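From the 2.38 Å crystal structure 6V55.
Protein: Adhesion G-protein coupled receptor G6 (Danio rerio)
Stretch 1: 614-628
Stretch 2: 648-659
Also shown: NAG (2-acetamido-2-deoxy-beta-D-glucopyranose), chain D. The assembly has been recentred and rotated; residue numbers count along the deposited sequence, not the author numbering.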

ATOM      1  N   ALA A 614      -9.738  20.362  45.304  1.00 20.90           N
ATOM      2  CA  ALA A 614     -10.392  21.475  45.974  1.00 23.98           C
ATOM      3  C   ALA A 614      -9.840  21.671  47.387  1.00 27.69           C
ATOM      4  O   ALA A 614      -9.570  20.701  48.104  1.00 29.34           O
ATOM      5  N   LEU A 615      -9.668  22.937  47.781  1.00 26.51           N
ATOM      6  CA  LEU A 615      -9.136  23.314  49.091  1.00 27.33           C
ATOM      7  C   LEU A 615     -10.216  24.068  49.853  1.00 33.50           C
ATOM      8  O   LEU A 615     -10.668  25.131  49.409  1.00 31.90           O
ATOM      9  N   ASP A 616     -10.542  23.572  51.045  1.00 41.58           N
ATOM     10  CA  ASP A 616     -11.398  24.291  51.978  1.00 47.74           C
ATOM     11  C   ASP A 616     -10.540  25.169  52.887  1.00 45.94           C
ATOM     12  O   ASP A 616      -9.758  24.657  53.695  1.00 47.17           O
ATOM     13  N   THR A 617     -10.693  26.488  52.766  1.00 43.64           N
ATOM     14  CA  THR A 617      -9.875  27.395  53.565  1.00 43.99           C
ATOM     15  C   THR A 617     -10.290  27.452  55.035  1.00 49.23           C
ATOM     16  O   THR A 617      -9.511  27.943  55.852  1.00 51.71           O
ATOM     17  N   THR A 618     -11.469  26.942  55.401  1.00 53.51           N
ATOM     18  CA  THR A 618     -11.891  26.970  56.800  1.00 57.91           C
ATOM     19  C   THR A 618     -11.254  25.829  57.583  1.00 63.46           C
ATOM     20  O   THR A 618     -10.546  26.054  58.576  1.00 68.58           O
ATOM     21  N   ASN A 619     -11.512  24.593  57.155  1.00 62.29           N
ATOM     22  CA  ASN A 619     -10.770  23.448  57.655  1.00 63.63           C
ATOM     23  C   ASN A 619      -9.647  23.173  56.659  1.00 59.19           C
ATOM     24  O   ASN A 619      -9.750  22.326  55.772  1.00 66.19           O
ATOM     25  N   PHE A 620      -8.561  23.904  56.812  1.00 48.57           N
ATOM     26  CA  PHE A 620      -7.293  23.511  56.215  1.00 43.20           C
ATOM     27  C   PHE A 620      -6.344  23.235  57.375  1.00 46.31           C
ATOM     28  O   PHE A 620      -5.953  24.156  58.098  1.00 48.68           O
ATOM     29  N   ASN A 621      -5.981  21.964  57.551  1.00 45.86           N
ATOM     30  CA  ASN A 621      -5.032  21.553  58.578  1.00 48.71           C
ATOM     31  C   ASN A 621      -3.719  21.072  57.972  1.00 44.06           C
ATOM     32  O   ASN A 621      -2.910  20.450  58.662  1.00 49.13           O
ATOM     33  N   GLY A 622      -3.486  21.342  56.700  1.00 38.89           N
ATOM     34  CA  GLY A 622      -2.310  20.841  56.017  1.00 40.72           C
ATOM     35  C   GLY A 622      -2.679  19.820  54.955  1.00 41.34           C
ATOM     36  O   GLY A 622      -3.817  19.356  54.860  1.00 46.12           O
ATOM     37  N   SER A 623      -1.681  19.473  54.136  1.00 34.81           N
ATOM     38  CA  SER A 623      -1.910  18.602  52.987  1.00 30.53           C
ATOM     39  C   SER A 623      -0.591  17.963  52.568  1.00 29.01           C
ATOM     40  O   SER A 623       0.467  18.597  52.663  1.00 33.99           O
ATOM     41  N   THR A 624      -0.659  16.711  52.109  1.00 24.67           N
ATOM     42  CA  THR A 624       0.479  16.011  51.520  1.00 26.01           C
ATOM     43  C   THR A 624       0.046  15.464  50.174  1.00 27.77           C
ATOM     44  O   THR A 624      -0.995  14.808  50.086  1.00 32.45           O
ATOM     45  N   LEU A 625       0.814  15.771  49.121  1.00 27.28           N
ATOM     46  CA  LEU A 625       0.496  15.354  47.762  1.00 28.10           C
ATOM     47  C   LEU A 625       1.724  14.685  47.170  1.00 28.08           C
ATOM     48  O   LEU A 625       2.855  15.000  47.555  1.00 30.16           O
ATOM     49  N   SER A 626       1.496  13.794  46.202  1.00 25.09           N
ATOM     50  CA  SER A 626       2.505  12.813  45.826  1.00 25.47           C
ATOM     51  C   SER A 626       2.341  12.386  44.372  1.00 26.21           C
ATOM     52  O   SER A 626       1.226  12.158  43.897  1.00 21.72           O
ATOM     53  N   ALA A 627       3.466  12.252  43.676  1.00 28.82           N
ATOM     54  CA  ALA A 627       3.503  11.751  42.311  1.00 24.08           C
ATOM     55  C   ALA A 627       4.194  10.392  42.267  1.00 30.27           C
ATOM     56  O   ALA A 627       5.245  10.198  42.886  1.00 35.33           O
ATOM     57  N   PHE A 628       3.625   9.466  41.501  1.00 32.59           N
ATOM     58  CA  PHE A 628       4.101   8.089  41.480  1.00 37.27           C
ATOM     59  C   PHE A 628       3.653   7.432  40.177  1.00 42.45           C
ATOM     60  O   PHE A 628       2.749   7.929  39.498  1.00 38.56           O
ATOM     61  N   LEU A 648       8.096   9.661  43.365  1.00 36.58           N
ATOM     62  CA  LEU A 648       9.097  10.436  42.642  1.00 34.27           C
ATOM     63  C   LEU A 648       9.102  11.903  43.046  1.00 32.18           C
ATOM     64  O   LEU A 648      10.147  12.564  42.934  1.00 30.72           O
ATOM     65  N   ALA A 649       7.963  12.422  43.510  1.00 28.23           N
ATOM     66  CA  ALA A 649       7.891  13.776  44.043  1.00 21.70           C
ATOM     67  C   ALA A 649       6.837  13.822  45.140  1.00 22.42           C
ATOM     68  O   ALA A 649       5.719  13.328  44.949  1.00 23.43           O
ATOM     69  N   VAL A 650       7.207  14.359  46.307  1.00 20.79           N
ATOM     70  CA  VAL A 650       6.281  14.579  47.415  1.00 22.75           C
ATOM     71  C   VAL A 650       6.295  16.063  47.744  1.00 29.56           C
ATOM     72  O   VAL A 650       7.370  16.666  47.865  1.00 32.23           O
ATOM     73  N   VAL A 651       5.105  16.651  47.887  1.00 27.72           N
ATOM     74  CA  VAL A 651       4.946  18.042  48.292  1.00 22.43           C
ATOM     75  C   VAL A 651       4.062  18.059  49.529  1.00 27.76           C
ATOM     76  O   VAL A 651       2.910  17.613  49.480  1.00 33.24           O
ATOM     77  N   THR A 652       4.594  18.564  50.634  1.00 31.30           N
ATOM     78  CA  THR A 652       3.859  18.665  51.886  1.00 30.89           C
ATOM     79  C   THR A 652       3.646  20.131  52.220  1.00 27.27           C
ATOM     80  O   THR A 652       4.617  20.880  52.381  1.00 28.22           O
ATOM     81  N   LEU A 653       2.390  20.532  52.309  1.00 23.72           N
ATOM     82  CA  LEU A 653       2.059  21.903  52.659  1.00 22.97           C
ATOM     83  C   LEU A 653       1.821  21.995  54.163  1.00 28.71           C
ATOM     84  O   LEU A 653       1.035  21.204  54.701  1.00 30.78           O
ATOM     85  N   PRO A 654       2.472  22.935  54.860  1.00 29.50           N
ATOM     86  CA  PRO A 654       2.330  23.052  56.329  1.00 28.11           C
ATOM     87  C   PRO A 654       0.936  23.523  56.717  1.00 31.24           C
ATOM     88  O   PRO A 654       0.201  24.054  55.870  1.00 34.97           O
ATOM     89  N   PRO A 655       0.510  23.311  57.971  1.00 30.33           N
ATOM     90  CA  PRO A 655      -0.837  23.764  58.365  1.00 30.33           C
ATOM     91  C   PRO A 655      -0.975  25.272  58.462  1.00 35.80           C
ATOM     92  O   PRO A 655      -2.102  25.778  58.358  1.00 37.80           O
ATOM     93  N   THR A 656       0.137  25.992  58.632  1.00 37.73           N
ATOM     94  CA  THR A 656       0.199  27.453  58.696  1.00 37.91           C
ATOM     95  C   THR A 656       0.434  28.097  57.336  1.00 39.00           C
ATOM     96  O   THR A 656       1.075  29.156  57.273  1.00 39.03           O
ATOM     97  N   LEU A 657      -0.043  27.485  56.239  1.00 37.68           N
ATOM     98  CA  LEU A 657       0.249  27.995  54.899  1.00 35.68           C
ATOM     99  C   LEU A 657      -0.529  29.274  54.613  1.00 33.94           C
ATOM    100  O   LEU A 657       0.016  30.219  54.028  1.00 35.60           O
ATOM    101  N   LEU A 658      -1.780  29.344  55.069  1.00 29.88           N
ATOM    102  CA  LEU A 658      -2.627  30.499  54.826  1.00 27.91           C
ATOM    103  C   LEU A 658      -2.669  31.462  56.006  1.00 30.75           C
ATOM    104  O   LEU A 658      -3.578  32.296  56.078  1.00 32.55           O
ATOM    105  N   GLN A 659      -1.705  31.368  56.922  1.00 31.06           N
ATOM    106  CA  GLN A 659      -1.777  32.083  58.197  1.00 34.31           C
ATOM    107  C   GLN A 659      -1.519  33.581  58.031  1.00 34.99           C
ATOM    108  O   GLN A 659      -2.249  34.410  58.591  1.00 32.77           O
TER

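Strand 623-628 runs antiparallel to strand 649-653, and the side chains alternate between the two faces of this small sheet. Backbone hydrogen bonds set the spacing. Leu625 N to Val651 O and Val651 N to Leu625 O are both 2.8 Å, and Ala627 N to Ala649 O is also 2.8 Å.

One face carries Ser623, Leu625, Ala627, Ala649, Val651 and Leu653. It is mostly apolar. Leu653 (chi1 m, chi2 t) is the large bump here. Its CD1 lies 4.0 Å from Leu625 CD1 and 4.0 Å from Ser623 CB, so this one methyl, CD1, sits against both Leu625 and Ser623 on the other strand. Leu625 has chi1 m, with chi2 at 93°, between wells. The small end of this face is the alanine pair, where Ala627 CB meets Ala649 CB at 4.2 Å.

The other face carries Thr624, Ser626, Val650 and Thr652. Thr624 and Thr652 both take chi1 m. Their hydroxyls meet, OG1 of Thr624 to OG1 of Thr652, in a weak hydrogen bond of 3.4 Å. Thr624 turns its methyl to the valine: Thr624 CG2 is 4.0 Å from Val650 CG1. Val650 is in rotamer t. Its other methyl, CG2, lies 4.1 Å from Ser626 OG. Ser626 is also t, and its hydroxyl is hydrogen-bonded elsewhere in the structure.

Beyond the strands, Phe620 is the main bump of the first stretch. Its CA-to-CB bond points toward the second stretch, with chi1 t and chi2 82°. The ring fits a hollow shaped by Leu653 and the type I turn from Pro654 to Leu657, with Leu658 just after it. At the ring edge, Phe620 CE2 is 3.4 Å from Pro654 O, and Phe620 CZ is 4.2 Å from Leu653 CB. Phe620 CE2 also lies 4.0 Å from Leu657 CB.

Leu658 (chi1 m, chi2 t) points toward the first stretch. Its CD1 fills a pocket among three residues: 3.9 Å from Thr617 CG2, 4.1 Å from Leu615 CD2 and 4.1 Å from Phe620 CD2. Leu615 is t, t and buried; Thr617 is p.

Pro655 packs beside the approach to the first strand. Its CG is 3.4 Å from Asn621 O. Gly622 leaves room next to it: a CB there would lie 3.5 Å from Pro655 CG, a tight fit. The backbone angles of Gly622 call for glycine in any case.

Gln659 makes no contact with the first stretch. Its NE2 is 3.4 Å from O5 of the NAG sugar.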

ATOM      1  CB  ALA A 614     -11.901  21.234  46.010  1.00 19.66           C
ATOM      2  CB  LEU A 615      -7.872  24.184  48.975  1.00 22.68           C
ATOM      3  CG  LEU A 615      -6.878  24.455  50.141  1.00 23.83           C
ATOM      4  CD1 LEU A 615      -5.589  25.077  49.649  1.00 20.85           C
ATOM      5  CD2 LEU A 615      -7.356  25.398  51.249  1.00 29.00           C
ATOM      6  CB  ASP A 616     -12.226  23.314  52.804  1.00 52.83           C
ATOM      7  CG  ASP A 616     -13.416  23.976  53.452  1.00 60.36           C
ATOM      8  OD1 ASP A 616     -13.695  25.154  53.125  1.00 61.31           O
ATOM      9  OD2 ASP A 616     -14.082  23.317  54.275  1.00 65.12           O
ATOM     10  CB  THR A 617      -9.886  28.811  52.959  1.00 40.52           C
ATOM     11  OG1 THR A 617     -11.203  29.162  52.511  1.00 40.12           O
ATOM     12  CG2 THR A 617      -8.932  28.891  51.773  1.00 37.00           C
ATOM     13  CB  THR A 618     -13.414  26.889  56.899  1.00 56.57           C
ATOM     14  OG1 THR A 618     -13.814  25.516  56.837  1.00 60.10           O
ATOM     15  CG2 THR A 618     -14.073  27.670  55.753  1.00 52.54           C
ATOM     16  CB  ASN A 619     -11.691  22.243  57.842  1.00 66.41           C
ATOM     17  CG  ASN A 619     -11.009  21.065  58.613  1.00 72.94           C
ATOM     18  OD1 ASN A 619      -9.780  21.024  58.813  1.00 75.09           O
ATOM     19  ND2 ASN A 619     -11.833  20.116  59.068  1.00 75.89           N
ATOM     20  CB  PHE A 620      -6.736  24.565  55.251  1.00 36.01           C
ATOM     21  CG  PHE A 620      -5.405  24.166  54.615  1.00 30.02           C
ATOM     22  CD1 PHE A 620      -5.376  23.321  53.509  1.00 28.03           C
ATOM     23  CD2 PHE A 620      -4.183  24.612  55.153  1.00 27.19           C
ATOM     24  CE1 PHE A 620      -4.158  22.944  52.919  1.00 28.30           C
ATOM     25  CE2 PHE A 620      -2.960  24.223  54.588  1.00 26.82           C
ATOM     26  CZ  PHE A 620      -2.951  23.391  53.461  1.00 27.63           C
ATOM     27  CB  ASN A 621      -5.654  20.465  59.461  1.00 58.91           C
ATOM     28  CG  ASN A 621      -5.120  20.478  60.901  1.00 66.75           C
ATOM     29  OD1 ASN A 621      -4.371  21.380  61.292  1.00 68.08           O
ATOM     30  ND2 ASN A 621      -5.503  19.464  61.691  1.00 68.32           N
ATOM     31  CB  SER A 623      -2.518  19.380  51.807  1.00 33.83           C
ATOM     32  OG  SER A 623      -3.256  18.540  50.934  1.00 41.04           O
ATOM     33  CB  THR A 624       0.983  14.875  52.418  1.00 28.36           C
ATOM     34  OG1 THR A 624       1.547  15.431  53.614  1.00 37.67           O
ATOM     35  CG2 THR A 624       2.058  14.038  51.716  1.00 23.61           C
ATOM     36  CB  LEU A 625       0.072  16.531  46.869  1.00 29.67           C
ATOM     37  CG  LEU A 625      -1.104  17.425  47.259  1.00 31.66           C
ATOM     38  CD1 LEU A 625      -0.629  18.645  48.039  1.00 33.48           C
ATOM     39  CD2 LEU A 625      -1.789  17.876  46.003  1.00 31.94           C
ATOM     40  CB  SER A 626       2.404  11.590  46.741  1.00 28.40           C
ATOM     41  OG  SER A 626       3.583  10.813  46.722  1.00 34.15           O
ATOM     42  CB  ALA A 627       4.227  12.734  41.395  1.00 20.01           C
ATOM     43  CB  PHE A 628       3.592   7.315  42.712  1.00 36.37           C
ATOM     44  CG  PHE A 628       2.115   6.963  42.668  1.00 36.48           C
ATOM     45  CD1 PHE A 628       1.129   7.932  42.916  1.00 34.96           C
ATOM     46  CD2 PHE A 628       1.712   5.656  42.406  1.00 38.73           C
ATOM     47  CE1 PHE A 628      -0.226   7.608  42.891  1.00 33.88           C
ATOM     48  CE2 PHE A 628       0.356   5.318  42.371  1.00 38.91           C
ATOM     49  CZ  PHE A 628      -0.613   6.298  42.619  1.00 36.08           C
ATOM     50  CB  LEU A 648       8.858  10.328  41.133  1.00 31.48           C
ATOM     51  CG  LEU A 648       8.602   8.909  40.607  1.00 27.59           C
ATOM     52  CD1 LEU A 648       8.290   8.953  39.124  1.00 22.31           C
ATOM     53  CD2 LEU A 648       9.799   8.009  40.887  1.00 28.67           C
ATOM     54  CB  ALA A 649       7.573  14.783  42.944  1.00 19.62           C
ATOM     55  CB  VAL A 650       6.653  13.767  48.670  1.00 25.16           C
ATOM     56  CG1 VAL A 650       5.517  13.801  49.700  1.00 20.17           C
ATOM     57  CG2 VAL A 650       7.016  12.338  48.332  1.00 31.79           C
ATOM     58  CB  VAL A 651       4.337  18.899  47.174  1.00 17.74           C
ATOM     59  CG1 VAL A 651       4.025  20.303  47.684  1.00 15.80           C
ATOM     60  CG2 VAL A 651       5.266  18.955  45.968  1.00 20.82           C
ATOM     61  CB  THR A 652       4.606  17.971  53.020  1.00 29.95           C
ATOM     62  OG1 THR A 652       4.626  16.559  52.768  1.00 34.36           O
ATOM     63  CG2 THR A 652       3.910  18.246  54.345  1.00 25.69           C
ATOM     64  CB  LEU A 653       0.821  22.370  51.899  1.00 22.93           C
ATOM     65  CG  LEU A 653       0.773  22.004  50.403  1.00 23.18           C
ATOM     66  CD1 LEU A 653      -0.588  22.280  49.780  1.00 19.88           C
ATOM     67  CD2 LEU A 653       1.859  22.733  49.637  1.00 20.97           C
ATOM     68  CB  PRO A 654       3.389  24.105  56.681  1.00 27.33           C
ATOM     69  CG  PRO A 654       3.480  24.938  55.481  1.00 22.93           C
ATOM     70  CD  PRO A 654       3.366  23.979  54.330  1.00 25.25           C
ATOM     71  CB  PRO A 655      -1.044  23.105  59.735  1.00 31.21           C
ATOM     72  CG  PRO A 655      -0.083  21.961  59.759  1.00 31.23           C
ATOM     73  CD  PRO A 655       1.104  22.434  58.998  1.00 32.25           C
ATOM     74  CB  THR A 656       1.303  27.861  59.664  1.00 37.45           C
ATOM     75  OG1 THR A 656       2.547  27.296  59.221  1.00 40.77           O
ATOM     76  CG2 THR A 656       0.999  27.363  61.057  1.00 33.22           C
ATOM     77  CB  LEU A 657      -0.066  26.929  53.838  1.00 34.14           C
ATOM     78  CG  LEU A 657       0.009  27.356  52.361  1.00 28.81           C
ATOM     79  CD1 LEU A 657       1.444  27.415  51.875  1.00 29.56           C
ATOM     80  CD2 LEU A 657      -0.804  26.467  51.470  1.00 23.18           C
ATOM     81  CB  LEU A 658      -4.037  30.036  54.484  1.00 26.68           C
ATOM     82  CG  LEU A 658      -4.114  28.793  53.598  1.00 22.08           C
ATOM     83  CD1 LEU A 658      -5.532  28.215  53.614  1.00 18.77           C
ATOM     84  CD2 LEU A 658      -3.666  29.126  52.184  1.00 16.93           C
ATOM     85  CB  GLN A 659      -0.784  31.452  59.181  1.00 38.67           C
ATOM     86  CG  GLN A 659      -0.214  32.368  60.264  1.00 47.11           C
ATOM     87  CD  GLN A 659       0.931  31.712  61.039  1.00 51.16           C
ATOM     88  OE1 GLN A 659       0.733  30.694  61.703  1.00 52.55           O
ATOM     89  NE2 GLN A 659       2.125  32.305  60.971  1.00 50.20           N
TER
HETATM   90  C1  NAG D 902       2.808  35.685  60.440  1.00 41.70           C
HETATM   91  C2  NAG D 902       3.995  36.624  60.730  1.00 43.42           C
HETATM   92  C3  NAG D 902       4.654  36.271  62.081  1.00 45.24           C
HETATM   93  C4  NAG D 902       3.626  36.203  63.207  1.00 49.05           C
HETATM   94  C5  NAG D 902       2.515  35.223  62.848  1.00 51.55           C
HETATM   95  C6  NAG D 902       1.430  35.142  63.905  1.00 53.38           C
HETATM   96  C7  NAG D 902       4.952  37.395  58.591  1.00 45.66           C
HETATM   97  C8  NAG D 902       6.050  37.208  57.588  1.00 46.33           C
HETATM   98  N2  NAG D 902       4.975  36.575  59.653  1.00 42.39           N
HETATM   99  O3  NAG D 902       5.630  37.254  62.410  1.00 44.83           O
HETATM  100  O4  NAG D 902       4.241  35.815  64.432  1.00 52.33           O
HETATM  101  O5  NAG D 902       1.897  35.644  61.618  1.00 52.15           O
HETATM  102  O6  NAG D 902       0.226  35.807  63.545  1.00 52.38           O
HETATM  103  O7  NAG D 902       4.071  38.236  58.437  1.00 47.43           O